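Local coordinates for protein DNA polymerase (Pyrobaculum calidifontis, PDB 5MDN) that probably catalyses template-directed DNA synthesis, extending a strand with deoxyribonucleoside triphosphates and releasing diphosphate, as a family B polymerase of a hyperthermophilic archaeon, at residues C49-A54 against V67-R72; N280-F285 against E345-F350; P349-L354 against D363-A368. All coordinates share one frame; numbering follows the deposited sequence.

Contact 1 (C49-A54 against V67-R72)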
ATOM      1  N   CYS A  49     -28.533 -26.193 -20.911  1.00 85.08           N
ATOM      2  CA  CYS A  49     -29.077 -25.025 -20.221  1.00 85.38           C
ATOM      3  C   CYS A  49     -30.559 -25.250 -19.920  1.00 82.84           C
ATOM      4  O   CYS A  49     -31.398 -25.213 -20.825  1.00 85.31           O
ATOM      5  CB  CYS A  49     -28.862 -23.759 -21.049  1.00 88.44           C
ATOM      6  SG  CYS A  49     -29.340 -23.887 -22.784  1.00102.02           S
ATOM      7  N   ASP A  50     -30.874 -25.485 -18.648  1.00 84.36           N
ATOM      8  CA  ASP A  50     -32.253 -25.600 -18.177  1.00 80.67           C
ATOM      9  C   ASP A  50     -32.366 -24.757 -16.910  1.00 78.13           C
ATOM     10  O   ASP A  50     -31.980 -25.203 -15.825  1.00 74.59           O
ATOM     11  CB  ASP A  50     -32.636 -27.056 -17.924  1.00 80.43           C
ATOM     12  CG  ASP A  50     -34.136 -27.265 -17.887  1.00 79.89           C
ATOM     13  OD1 ASP A  50     -34.861 -26.321 -17.509  1.00 75.54           O
ATOM     14  OD2 ASP A  50     -34.590 -28.372 -18.238  1.00 83.02           O
ATOM     15  N   ALA A  51     -32.892 -23.537 -17.046  1.00 76.35           N
ATOM     16  CA  ALA A  51     -32.979 -22.640 -15.896  1.00 73.37           C
ATOM     17  C   ALA A  51     -34.030 -23.104 -14.891  1.00 73.63           C
ATOM     18  O   ALA A  51     -33.817 -23.005 -13.676  1.00 75.29           O
ATOM     19  CB  ALA A  51     -33.271 -21.218 -16.370  1.00 70.07           C
ATOM     20  N   SER A  52     -35.172 -23.603 -15.374  1.00 75.92           N
ATOM     21  CA  SER A  52     -36.230 -24.029 -14.461  1.00 74.96           C
ATOM     22  C   SER A  52     -35.798 -25.245 -13.654  1.00 71.44           C
ATOM     23  O   SER A  52     -36.036 -25.310 -12.441  1.00 69.39           O
ATOM     24  CB  SER A  52     -37.511 -24.326 -15.239  1.00 76.02           C
ATOM     25  OG  SER A  52     -37.292 -25.341 -16.205  1.00 83.47           O
ATOM     26  N   LEU A  53     -35.170 -26.222 -14.310  1.00 75.25           N
ATOM     27  CA  LEU A  53     -34.581 -27.344 -13.588  1.00 72.43           C
ATOM     28  C   LEU A  53     -33.524 -26.865 -12.600  1.00 72.71           C
ATOM     29  O   LEU A  53     -33.472 -27.336 -11.459  1.00 81.33           O
ATOM     30  CB  LEU A  53     -33.979 -28.342 -14.577  1.00 71.82           C
ATOM     31  CG  LEU A  53     -33.497 -29.686 -14.032  1.00 72.42           C
ATOM     32  CD1 LEU A  53     -34.670 -30.542 -13.571  1.00 73.77           C
ATOM     33  CD2 LEU A  53     -32.674 -30.423 -15.081  1.00 71.36           C
ATOM     34  N   ALA A  54     -32.664 -25.940 -13.029  1.00 75.61           N
ATOM     35  CA  ALA A  54     -31.632 -25.403 -12.146  1.00 69.97           C
ATOM     36  C   ALA A  54     -32.241 -24.698 -10.939  1.00 67.14           C
ATOM     37  O   ALA A  54     -31.845 -24.953  -9.796  1.00 67.49           O
ATOM     38  CB  ALA A  54     -30.724 -24.451 -12.920  1.00 68.87           C
ATOM     39  N   VAL A  67     -33.326 -17.555 -12.094  1.00 55.62           N
ATOM     40  CA  VAL A  67     -32.226 -18.181 -12.821  1.00 56.36           C
ATOM     41  C   VAL A  67     -32.416 -17.842 -14.293  1.00 62.50           C
ATOM     42  O   VAL A  67     -33.313 -18.386 -14.949  1.00 68.41           O
ATOM     43  CB  VAL A  67     -32.168 -19.700 -12.612  1.00 51.10           C
ATOM     44  CG1 VAL A  67     -31.119 -20.318 -13.518  1.00 49.02           C
ATOM     45  CG2 VAL A  67     -31.861 -20.023 -11.156  1.00 50.23           C
ATOM     46  N   GLU A  68     -31.595 -16.934 -14.805  1.00 58.65           N
ATOM     47  CA  GLU A  68     -31.688 -16.491 -16.187  1.00 59.80           C
ATOM     48  C   GLU A  68     -30.636 -17.183 -17.046  1.00 60.04           C
ATOM     49  O   GLU A  68     -29.634 -17.704 -16.549  1.00 59.25           O
ATOM     50  CB  GLU A  68     -31.523 -14.971 -16.279  1.00 63.32           C
ATOM     51  CG  GLU A  68     -32.540 -14.183 -15.468  1.00 68.06           C
ATOM     52  CD  GLU A  68     -32.261 -12.693 -15.476  1.00 75.19           C
ATOM     53  OE1 GLU A  68     -31.233 -12.283 -16.056  1.00 78.82           O
ATOM     54  OE2 GLU A  68     -33.064 -11.932 -14.896  1.00 81.99           O
ATOM     55  N   VAL A  69     -30.883 -17.183 -18.353  1.00 63.70           N
ATOM     56  CA  VAL A  69     -29.935 -17.676 -19.345  1.00 60.93           C
ATOM     57  C   VAL A  69     -29.331 -16.464 -20.042  1.00 56.55           C
ATOM     58  O   VAL A  69     -30.056 -15.645 -20.621  1.00 50.80           O
ATOM     59  CB  VAL A  69     -30.606 -18.620 -20.353  1.00 60.99           C
ATOM     60  CG1 VAL A  69     -29.569 -19.231 -21.277  1.00 61.27           C
ATOM     61  CG2 VAL A  69     -31.387 -19.704 -19.624  1.00 61.85           C
ATOM     62  N   VAL A  70     -28.003 -16.349 -19.988  1.00 57.17           N
ATOM     63  CA  VAL A  70     -27.299 -15.216 -20.570  1.00 60.44           C
ATOM     64  C   VAL A  70     -26.212 -15.723 -21.508  1.00 61.51           C
ATOM     65  O   VAL A  70     -25.725 -16.849 -21.390  1.00 56.19           O
ATOM     66  CB  VAL A  70     -26.690 -14.295 -19.490  1.00 60.58           C
ATOM     67  CG1 VAL A  70     -27.790 -13.605 -18.697  1.00 59.66           C
ATOM     68  CG2 VAL A  70     -25.774 -15.087 -18.565  1.00 59.88           C
ATOM     69  N   GLU A  71     -25.834 -14.860 -22.448  1.00 60.20           N
ATOM     70  CA  GLU A  71     -24.720 -15.100 -23.356  1.00 63.07           C
ATOM     71  C   GLU A  71     -23.648 -14.057 -23.084  1.00 59.76           C
ATOM     72  O   GLU A  71     -23.895 -12.856 -23.243  1.00 52.73           O
ATOM     73  CB  GLU A  71     -25.168 -15.029 -24.815  1.00 70.24           C
ATOM     74  CG  GLU A  71     -24.086 -15.420 -25.807  1.00 75.74           C
ATOM     75  CD  GLU A  71     -24.332 -14.854 -27.193  1.00 82.14           C
ATOM     76  OE1 GLU A  71     -25.509 -14.765 -27.601  1.00 91.40           O
ATOM     77  OE2 GLU A  71     -23.348 -14.498 -27.875  1.00 88.02           O
ATOM     78  N   ARG A  72     -22.468 -14.511 -22.669  1.00 58.74           N
ATOM     79  CA  ARG A  72     -21.351 -13.617 -22.410  1.00 58.51           C
ATOM     80  C   ARG A  72     -20.078 -14.234 -22.973  1.00 58.34           C
ATOM     81  O   ARG A  72     -20.062 -15.377 -23.437  1.00 56.84           O
ATOM     82  CB  ARG A  72     -21.194 -13.326 -20.911  1.00 62.29           C
ATOM     83  CG  ARG A  72     -22.506 -13.020 -20.209  1.00 66.32           C
ATOM     84  CD  ARG A  72     -22.334 -12.082 -19.032  1.00 66.55           C
ATOM     85  NE  ARG A  72     -23.632 -11.694 -18.488  1.00 70.17           N
ATOM     86  CZ  ARG A  72     -24.422 -10.770 -19.028  1.00 73.61           C
ATOM     87  NH1 ARG A  72     -24.046 -10.133 -20.129  1.00 76.06           N
ATOM     88  NH2 ARG A  72     -25.590 -10.484 -18.469  1.00 73.93           N
TER
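Ala-51, in the first turn of helix 51-58, rests its methyl group on strand 64-74 between Val-67 and Val-69. Its CB lies 3.7 Å from Val-67 CG1 and 4.1 Å from Val-69 CG2, so one small side chain meets a methyl branch of each of two valines two residues apart on the same side of the strand. Which branch does the touching differs between them although their rotamers agree. In Val-67 the torsion (chi1 173°) sets CG1 opposite the backbone N, and this branch reaches the helix; in Val-69 it is CG2, beside the backbone N, that meets Ala-51. Val-67 CG1 also touches Ala-54 CB one turn further along the helix, at 4.2 Å, and thus spans Ala-51 and Ala-54. No hydrogen bond joins the two segments; the side-chain contacts are apolar, and the Ala-51 methyl also sits against the Val-67 carbonyl oxygen.

The helix start that presents Ala-51 is organised by Asp-50, the N-cap residue. With chi1 at -161°, its carboxylate folds back over the first turn, where OD1 accepts from Leu-53 N at 3.2 Å in an almost straight bond (174°) that arrives from above the carboxylate plane. Ser-52 OG is the second donor, 2.9 Å from Asp-50 OD1 and nearly in line with its C-O bond, so two bonds grip a single oxygen.

At the protein surface, the contact lays helix 51-58 against strand 64-74, an outermost strand of a four-stranded antiparallel sheet. The adjoining strand 77-86 pairs with Glu-68 and Val-70 through Lys-83 and Phe-81, and its Leu-82 also touches Ala-54.

Contact 2 (N280-F285 against E345-F350)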
ATOM      1  N   ASN A 280      -0.542   2.581   4.773  1.00 51.24           N
ATOM      2  CA  ASN A 280      -0.870   1.645   3.703  1.00 52.43           C
ATOM      3  C   ASN A 280      -0.154   2.003   2.405  1.00 53.24           C
ATOM      4  O   ASN A 280       0.357   1.120   1.708  1.00 51.61           O
ATOM      5  CB  ASN A 280      -2.382   1.615   3.484  1.00 51.48           C
ATOM      6  CG  ASN A 280      -3.130   0.975   4.634  1.00 49.13           C
ATOM      7  OD1 ASN A 280      -4.284   1.308   4.904  1.00 48.86           O
ATOM      8  ND2 ASN A 280      -2.476   0.043   5.318  1.00 49.30           N
ATOM      9  N   ILE A 281      -0.108   3.288   2.060  1.00 53.73           N
ATOM     10  CA  ILE A 281       0.472   3.685   0.781  1.00 58.05           C
ATOM     11  C   ILE A 281       1.991   3.853   0.855  1.00 60.91           C
ATOM     12  O   ILE A 281       2.690   3.555  -0.120  1.00 64.02           O
ATOM     13  CB  ILE A 281      -0.204   4.964   0.256  1.00 58.71           C
ATOM     14  CG1 ILE A 281       0.276   5.282  -1.162  1.00 61.94           C
ATOM     15  CG2 ILE A 281       0.043   6.144   1.177  1.00 56.35           C
ATOM     16  CD1 ILE A 281      -0.166   4.265  -2.197  1.00 61.84           C
ATOM     17  N   VAL A 282       2.531   4.314   1.988  1.00 56.49           N
ATOM     18  CA  VAL A 282       3.971   4.523   2.085  1.00 59.36           C
ATOM     19  C   VAL A 282       4.727   3.203   2.152  1.00 64.47           C
ATOM     20  O   VAL A 282       5.926   3.164   1.851  1.00 70.89           O
ATOM     21  CB  VAL A 282       4.330   5.410   3.296  1.00 58.04           C
ATOM     22  CG1 VAL A 282       3.548   6.715   3.261  1.00 57.31           C
ATOM     23  CG2 VAL A 282       4.099   4.671   4.603  1.00 58.61           C
ATOM     24  N   ASP A 283       4.060   2.120   2.559  1.00 63.00           N
ATOM     25  CA  ASP A 283       4.696   0.807   2.553  1.00 68.54           C
ATOM     26  C   ASP A 283       5.123   0.410   1.145  1.00 66.78           C
ATOM     27  O   ASP A 283       6.076  -0.359   0.979  1.00 69.78           O
ATOM     28  CB  ASP A 283       3.744  -0.232   3.150  1.00 74.16           C
ATOM     29  CG  ASP A 283       4.471  -1.453   3.699  1.00 77.67           C
ATOM     30  OD1 ASP A 283       5.656  -1.656   3.357  1.00 80.58           O
ATOM     31  OD2 ASP A 283       3.858  -2.210   4.482  1.00 80.13           O
ATOM     32  N   GLU A 284       4.433   0.921   0.125  1.00 65.76           N
ATOM     33  CA  GLU A 284       4.743   0.599  -1.261  1.00 66.30           C
ATOM     34  C   GLU A 284       5.938   1.374  -1.804  1.00 62.81           C
ATOM     35  O   GLU A 284       6.430   1.037  -2.887  1.00 61.43           O
ATOM     36  CB  GLU A 284       3.520   0.864  -2.143  1.00 70.70           C
ATOM     37  CG  GLU A 284       2.315  -0.005  -1.809  1.00 73.20           C
ATOM     38  CD  GLU A 284       1.055   0.454  -2.517  1.00 74.62           C
ATOM     39  OE1 GLU A 284       1.159   0.915  -3.672  1.00 73.90           O
ATOM     40  OE2 GLU A 284      -0.039   0.350  -1.920  1.00 81.18           O
ATOM     41  N   PHE A 285       6.415   2.398  -1.093  1.00 67.44           N
ATOM     42  CA  PHE A 285       7.574   3.170  -1.531  1.00 66.24           C
ATOM     43  C   PHE A 285       8.863   2.436  -1.184  1.00 63.53           C
ATOM     44  O   PHE A 285       9.207   2.306  -0.002  1.00 61.99           O
ATOM     45  CB  PHE A 285       7.577   4.565  -0.899  1.00 66.64           C
ATOM     46  CG  PHE A 285       6.343   5.372  -1.196  1.00 69.70           C
ATOM     47  CD1 PHE A 285       5.709   5.271  -2.423  1.00 73.42           C
ATOM     48  CD2 PHE A 285       5.834   6.248  -0.254  1.00 71.29           C
ATOM     49  CE1 PHE A 285       4.581   6.019  -2.698  1.00 72.31           C
ATOM     50  CE2 PHE A 285       4.703   6.998  -0.523  1.00 71.79           C
ATOM     51  CZ  PHE A 285       4.077   6.884  -1.748  1.00 70.80           C
ATOM     52  N   GLU A 345      -1.841  16.204   2.735  1.00 56.27           N
ATOM     53  CA  GLU A 345      -1.902  17.233   1.701  1.00 58.28           C
ATOM     54  C   GLU A 345      -1.098  16.850   0.463  1.00 56.92           C
ATOM     55  O   GLU A 345      -1.439  17.265  -0.651  1.00 55.37           O
ATOM     56  CB  GLU A 345      -1.412  18.564   2.266  1.00 62.08           C
ATOM     57  CG  GLU A 345      -2.341  19.164   3.313  1.00 66.46           C
ATOM     58  CD  GLU A 345      -1.629  20.124   4.251  1.00 70.56           C
ATOM     59  OE1 GLU A 345      -0.533  20.604   3.893  1.00 75.52           O
ATOM     60  OE2 GLU A 345      -2.170  20.400   5.345  1.00 70.59           O
ATOM     61  N   LYS A 346      -0.035  16.066   0.633  1.00 58.45           N
ATOM     62  CA  LYS A 346       0.783  15.631  -0.495  1.00 58.52           C
ATOM     63  C   LYS A 346       0.282  14.336  -1.129  1.00 56.39           C
ATOM     64  O   LYS A 346       0.329  14.194  -2.355  1.00 55.25           O
ATOM     65  CB  LYS A 346       2.239  15.461  -0.052  1.00 61.15           C
ATOM     66  CG  LYS A 346       2.862  16.716   0.533  1.00 62.95           C
ATOM     67  CD  LYS A 346       4.329  16.828   0.146  1.00 63.93           C
ATOM     68  CE  LYS A 346       4.906  18.179   0.531  1.00 64.08           C
ATOM     69  NZ  LYS A 346       4.171  19.292  -0.123  1.00 64.30           N
ATOM     70  N   LEU A 347      -0.183  13.381  -0.323  1.00 55.67           N
ATOM     71  CA  LEU A 347      -0.546  12.063  -0.831  1.00 55.14           C
ATOM     72  C   LEU A 347      -2.028  11.908  -1.145  1.00 56.66           C
ATOM     73  O   LEU A 347      -2.377  11.176  -2.077  1.00 55.07           O
ATOM     74  CB  LEU A 347      -0.134  10.977   0.170  1.00 55.40           C
ATOM     75  CG  LEU A 347       1.342  10.923   0.574  1.00 57.00           C
ATOM     76  CD1 LEU A 347       1.609   9.706   1.445  1.00 57.88           C
ATOM     77  CD2 LEU A 347       2.242  10.917  -0.653  1.00 57.39           C
ATOM     78  N   LEU A 348      -2.909  12.570  -0.393  1.00 53.38           N
ATOM     79  CA  LEU A 348      -4.343  12.359  -0.580  1.00 55.82           C
ATOM     80  C   LEU A 348      -4.852  12.762  -1.961  1.00 56.59           C
ATOM     81  O   LEU A 348      -5.722  12.049  -2.492  1.00 61.49           O
ATOM     82  CB  LEU A 348      -5.125  13.092   0.517  1.00 58.03           C
ATOM     83  CG  LEU A 348      -6.600  12.730   0.688  1.00 58.74           C
ATOM     84  CD1 LEU A 348      -6.755  11.252   1.008  1.00 60.27           C
ATOM     85  CD2 LEU A 348      -7.235  13.590   1.769  1.00 57.78           C
ATOM     86  N   PRO A 349      -4.404  13.864  -2.585  1.00 57.00           N
ATOM     87  CA  PRO A 349      -4.876  14.148  -3.952  1.00 56.85           C
ATOM     88  C   PRO A 349      -4.587  13.025  -4.934  1.00 56.98           C
ATOM     89  O   PRO A 349      -5.398  12.769  -5.834  1.00 54.76           O
ATOM     90  CB  PRO A 349      -4.125  15.435  -4.320  1.00 55.38           C
ATOM     91  CG  PRO A 349      -3.841  16.084  -3.022  1.00 55.01           C
ATOM     92  CD  PRO A 349      -3.578  14.968  -2.060  1.00 55.88           C
ATOM     93  N   PHE A 350      -3.446  12.349  -4.788  1.00 55.74           N
ATOM     94  CA  PHE A 350      -3.138  11.210  -5.648  1.00 53.22           C
ATOM     95  C   PHE A 350      -4.089  10.047  -5.386  1.00 54.62           C
ATOM     96  O   PHE A 350      -4.595   9.419  -6.325  1.00 56.05           O
ATOM     97  CB  PHE A 350      -1.689  10.775  -5.440  1.00 52.03           C
ATOM     98  CG  PHE A 350      -1.323   9.516  -6.170  1.00 50.45           C
ATOM     99  CD1 PHE A 350      -1.263   9.492  -7.555  1.00 49.55           C
ATOM    100  CD2 PHE A 350      -1.035   8.357  -5.471  1.00 50.05           C
ATOM    101  CE1 PHE A 350      -0.928   8.328  -8.229  1.00 50.33           C
ATOM    102  CE2 PHE A 350      -0.700   7.193  -6.137  1.00 51.15           C
ATOM    103  CZ  PHE A 350      -0.645   7.178  -7.518  1.00 51.09           C
TER
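Ile-281 and Val-282 pack against Leu-347 in a buried helix-to-helix contact, where the short helix 278-282, following a strand of the RNase H-like exonuclease fold, meets the long helix 326-356. Asn-280 takes no part in the contact with helix 326-356; its side chain packs on Ala-367. Ile-281 comes next and points its side chain at the long helix. Its chi1 of -173° carries CG1 opposite the backbone N and leaves CG2 as the branch that touches Leu-347 CD1, at 3.9 Å. Val-282 adds CG1, 4.0 Å from the same Leu-347 CD1, its side chain running roughly perpendicular to that of the leucine. A single leucine methyl thus receives one branch from each of two consecutive residues, while Phe-300 also touches Leu-347.

A type I beta turn runs from Val-282 to Phe-285. Within it Glu-284 sends its carboxylate to Arg-373, forming a salt bridge through OE2, and the turn is closed by Phe-285 N bonding to Val-282 O at 3.1 Å. The CB of Phe-285 points toward the long helix, and one face of its ring lies under the backbone carbonyl of Ile-281, whose O stands 3.8 Å above the centre of that ring.

Contact 3 (P349-L354 against D363-A368)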
ATOM      1  N   PRO A 349      -4.404  13.864  -2.585  1.00 57.00           N
ATOM      2  CA  PRO A 349      -4.876  14.148  -3.952  1.00 56.85           C
ATOM      3  C   PRO A 349      -4.587  13.025  -4.934  1.00 56.98           C
ATOM      4  O   PRO A 349      -5.398  12.769  -5.834  1.00 54.76           O
ATOM      5  CB  PRO A 349      -4.125  15.435  -4.320  1.00 55.38           C
ATOM      6  CG  PRO A 349      -3.841  16.084  -3.022  1.00 55.01           C
ATOM      7  CD  PRO A 349      -3.578  14.968  -2.060  1.00 55.88           C
ATOM      8  N   PHE A 350      -3.446  12.349  -4.788  1.00 55.74           N
ATOM      9  CA  PHE A 350      -3.138  11.210  -5.648  1.00 53.22           C
ATOM     10  C   PHE A 350      -4.089  10.047  -5.386  1.00 54.62           C
ATOM     11  O   PHE A 350      -4.595   9.419  -6.325  1.00 56.05           O
ATOM     12  CB  PHE A 350      -1.689  10.775  -5.440  1.00 52.03           C
ATOM     13  CG  PHE A 350      -1.323   9.516  -6.170  1.00 50.45           C
ATOM     14  CD1 PHE A 350      -1.263   9.492  -7.555  1.00 49.55           C
ATOM     15  CD2 PHE A 350      -1.035   8.357  -5.471  1.00 50.05           C
ATOM     16  CE1 PHE A 350      -0.928   8.328  -8.229  1.00 50.33           C
ATOM     17  CE2 PHE A 350      -0.700   7.193  -6.137  1.00 51.15           C
ATOM     18  CZ  PHE A 350      -0.645   7.178  -7.518  1.00 51.09           C
ATOM     19  N   LEU A 351      -4.330   9.736  -4.109  1.00 53.57           N
ATOM     20  CA  LEU A 351      -5.179   8.600  -3.763  1.00 54.22           C
ATOM     21  C   LEU A 351      -6.604   8.790  -4.272  1.00 52.96           C
ATOM     22  O   LEU A 351      -7.268   7.817  -4.650  1.00 52.22           O
ATOM     23  CB  LEU A 351      -5.171   8.387  -2.250  1.00 55.78           C
ATOM     24  CG  LEU A 351      -3.879   7.805  -1.677  1.00 58.17           C
ATOM     25  CD1 LEU A 351      -3.821   7.993  -0.170  1.00 62.55           C
ATOM     26  CD2 LEU A 351      -3.744   6.337  -2.046  1.00 58.55           C
ATOM     27  N   ILE A 352      -7.097  10.032  -4.275  1.00 54.20           N
ATOM     28  CA  ILE A 352      -8.437  10.297  -4.794  1.00 52.65           C
ATOM     29  C   ILE A 352      -8.511   9.952  -6.276  1.00 52.68           C
ATOM     30  O   ILE A 352      -9.487   9.348  -6.740  1.00 53.29           O
ATOM     31  CB  ILE A 352      -8.835  11.760  -4.524  1.00 52.14           C
ATOM     32  CG1 ILE A 352      -9.048  11.984  -3.025  1.00 52.82           C
ATOM     33  CG2 ILE A 352     -10.084  12.134  -5.306  1.00 50.38           C
ATOM     34  CD1 ILE A 352      -9.365  13.414  -2.656  1.00 51.78           C
ATOM     35  N   GLN A 353      -7.479  10.317  -7.040  1.00 54.65           N
ATOM     36  CA  GLN A 353      -7.461   9.980  -8.459  1.00 54.38           C
ATOM     37  C   GLN A 353      -7.240   8.487  -8.664  1.00 53.54           C
ATOM     38  O   GLN A 353      -7.860   7.877  -9.543  1.00 56.45           O
ATOM     39  CB  GLN A 353      -6.386  10.790  -9.180  1.00 53.84           C
ATOM     40  CG  GLN A 353      -6.591  12.294  -9.107  1.00 55.13           C
ATOM     41  CD  GLN A 353      -7.922  12.726  -9.687  1.00 56.17           C
ATOM     42  OE1 GLN A 353      -8.362  12.210 -10.714  1.00 56.22           O
ATOM     43  NE2 GLN A 353      -8.572  13.681  -9.031  1.00 56.61           N
ATOM     44  N   LEU A 354      -6.362   7.882  -7.861  1.00 54.26           N
ATOM     45  CA  LEU A 354      -6.176   6.439  -7.921  1.00 51.32           C
ATOM     46  C   LEU A 354      -7.435   5.686  -7.510  1.00 49.36           C
ATOM     47  O   LEU A 354      -7.547   4.488  -7.792  1.00 49.31           O
ATOM     48  CB  LEU A 354      -4.998   6.022  -7.034  1.00 51.61           C
ATOM     49  CG  LEU A 354      -4.455   4.603  -7.227  1.00 52.23           C
ATOM     50  CD1 LEU A 354      -3.959   4.415  -8.653  1.00 52.66           C
ATOM     51  CD2 LEU A 354      -3.353   4.293  -6.226  1.00 53.47           C
ATOM     52  N   ASP A 363     -11.311   4.521   1.145  1.00 45.00           N
ATOM     53  CA  ASP A 363     -10.849   3.809   2.328  1.00 47.85           C
ATOM     54  C   ASP A 363     -10.201   2.465   2.011  1.00 47.62           C
ATOM     55  O   ASP A 363      -9.619   1.853   2.914  1.00 47.86           O
ATOM     56  CB  ASP A 363     -12.012   3.614   3.308  1.00 52.54           C
ATOM     57  CG  ASP A 363     -13.233   2.982   2.664  1.00 56.62           C
ATOM     58  OD1 ASP A 363     -13.100   1.930   2.008  1.00 61.11           O
ATOM     59  OD2 ASP A 363     -14.338   3.547   2.811  1.00 63.60           O
ATOM     60  N   GLN A 364     -10.288   1.986   0.768  1.00 50.94           N
ATOM     61  CA  GLN A 364      -9.726   0.695   0.394  1.00 49.77           C
ATOM     62  C   GLN A 364      -8.604   0.766  -0.631  1.00 49.55           C
ATOM     63  O   GLN A 364      -7.821  -0.187  -0.719  1.00 50.35           O
ATOM     64  CB  GLN A 364     -10.819  -0.229  -0.164  1.00 50.87           C
ATOM     65  CG  GLN A 364     -11.832  -0.705   0.861  1.00 53.31           C
ATOM     66  CD  GLN A 364     -13.064  -1.311   0.219  1.00 56.07           C
ATOM     67  OE1 GLN A 364     -14.197  -1.009   0.600  1.00 64.21           O
ATOM     68  NE2 GLN A 364     -12.847  -2.182  -0.756  1.00 57.40           N
ATOM     69  N   VAL A 365      -8.523   1.838  -1.424  1.00 52.27           N
ATOM     70  CA  VAL A 365      -7.588   1.878  -2.547  1.00 49.36           C
ATOM     71  C   VAL A 365      -6.150   1.695  -2.069  1.00 48.43           C
ATOM     72  O   VAL A 365      -5.353   0.998  -2.709  1.00 48.45           O
ATOM     73  CB  VAL A 365      -7.774   3.181  -3.350  1.00 48.61           C
ATOM     74  CG1 VAL A 365      -7.511   4.413  -2.486  1.00 48.58           C
ATOM     75  CG2 VAL A 365      -6.874   3.180  -4.577  1.00 49.54           C
ATOM     76  N   ALA A 366      -5.794   2.306  -0.936  1.00 50.80           N
ATOM     77  CA  ALA A 366      -4.433   2.178  -0.423  1.00 50.55           C
ATOM     78  C   ALA A 366      -4.230   0.892   0.370  1.00 48.72           C
ATOM     79  O   ALA A 366      -3.130   0.329   0.356  1.00 49.43           O
ATOM     80  CB  ALA A 366      -4.087   3.389   0.443  1.00 50.84           C
ATOM     81  N   ALA A 367      -5.267   0.418   1.067  1.00 47.07           N
ATOM     82  CA  ALA A 367      -5.133  -0.797   1.864  1.00 46.23           C
ATOM     83  C   ALA A 367      -4.924  -2.027   0.993  1.00 46.89           C
ATOM     84  O   ALA A 367      -4.237  -2.969   1.406  1.00 45.60           O
ATOM     85  CB  ALA A 367      -6.367  -0.983   2.746  1.00 44.96           C
ATOM     86  N   ALA A 368      -5.507  -2.040  -0.203  1.00 48.28           N
ATOM     87  CA  ALA A 368      -5.366  -3.171  -1.104  1.00 49.15           C
ATOM     88  C   ALA A 368      -3.968  -3.213  -1.712  1.00 50.80           C
ATOM     89  O   ALA A 368      -3.285  -2.193  -1.837  1.00 52.93           O
ATOM     90  CB  ALA A 368      -6.416  -3.100  -2.213  1.00 47.77           C
TER
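Val-365 has chi1 at 61°, which turns CG2 opposite the backbone N and toward Leu-354, while Leu-354, with chi1 at -166°, swings CG beside its own carbonyl carbon. The two side chains cross at a slant, Val-365 CG2 lying 3.9 Å from Leu-354 CG and 4.0 Å from Leu-354 CD2. The same valine methyl also lies 3.5 Å from Leu-354 O, a carbonyl oxygen that accepts a hydrogen bond from Ser-358 OG. On the preceding turn of the long helix, Leu-351 extends CD2 to Ala-366 CB, 3.9 Å away, and more loosely to Val-365 CG1. The touching residues are all buried; their side chains meet through apolar groups, and no hydrogen bond joins the segments.

Two residues before Val-365, Asp-363 is a magnesium ligand together with Asp-7; Val-365, its side chain about 11 Å from a bound magnesium ion, packs the weakly bonded helix 362-365 onto the long one. Val-365 O accepts from Arg-373 NE, tying this segment to helix 370-384.

The contact joins helix 326-356, near its C-terminal end, to helix 362-365 across the intervening connection. Helix 495-512 borders the long helix through Met-510, which touches Leu-354, while helix 278-282 meets Leu-351 through Ile-281.

In the fold
Contacts 2 and 3 are neighbours, their centres 8 Å apart, and both use helix 326-356: they share Pro-349 and Phe-350. They also touch directly, with Asn-280 CB 3.5 Å from Ala-366 O, and Arg-373 is a partner common to both. Phe-350 has a cation-pi partner in Arg-505 of helix 495-512. Contact 3 includes the magnesium ligand Asp-363, whereas in contact 2 the side chain of Val-282 is about 12 Å from a bound magnesium ion. Contact 1 stands apart at the surface, its nearest atoms about 23 Å from those of contact 3 and about 31 Å from those of contact 2.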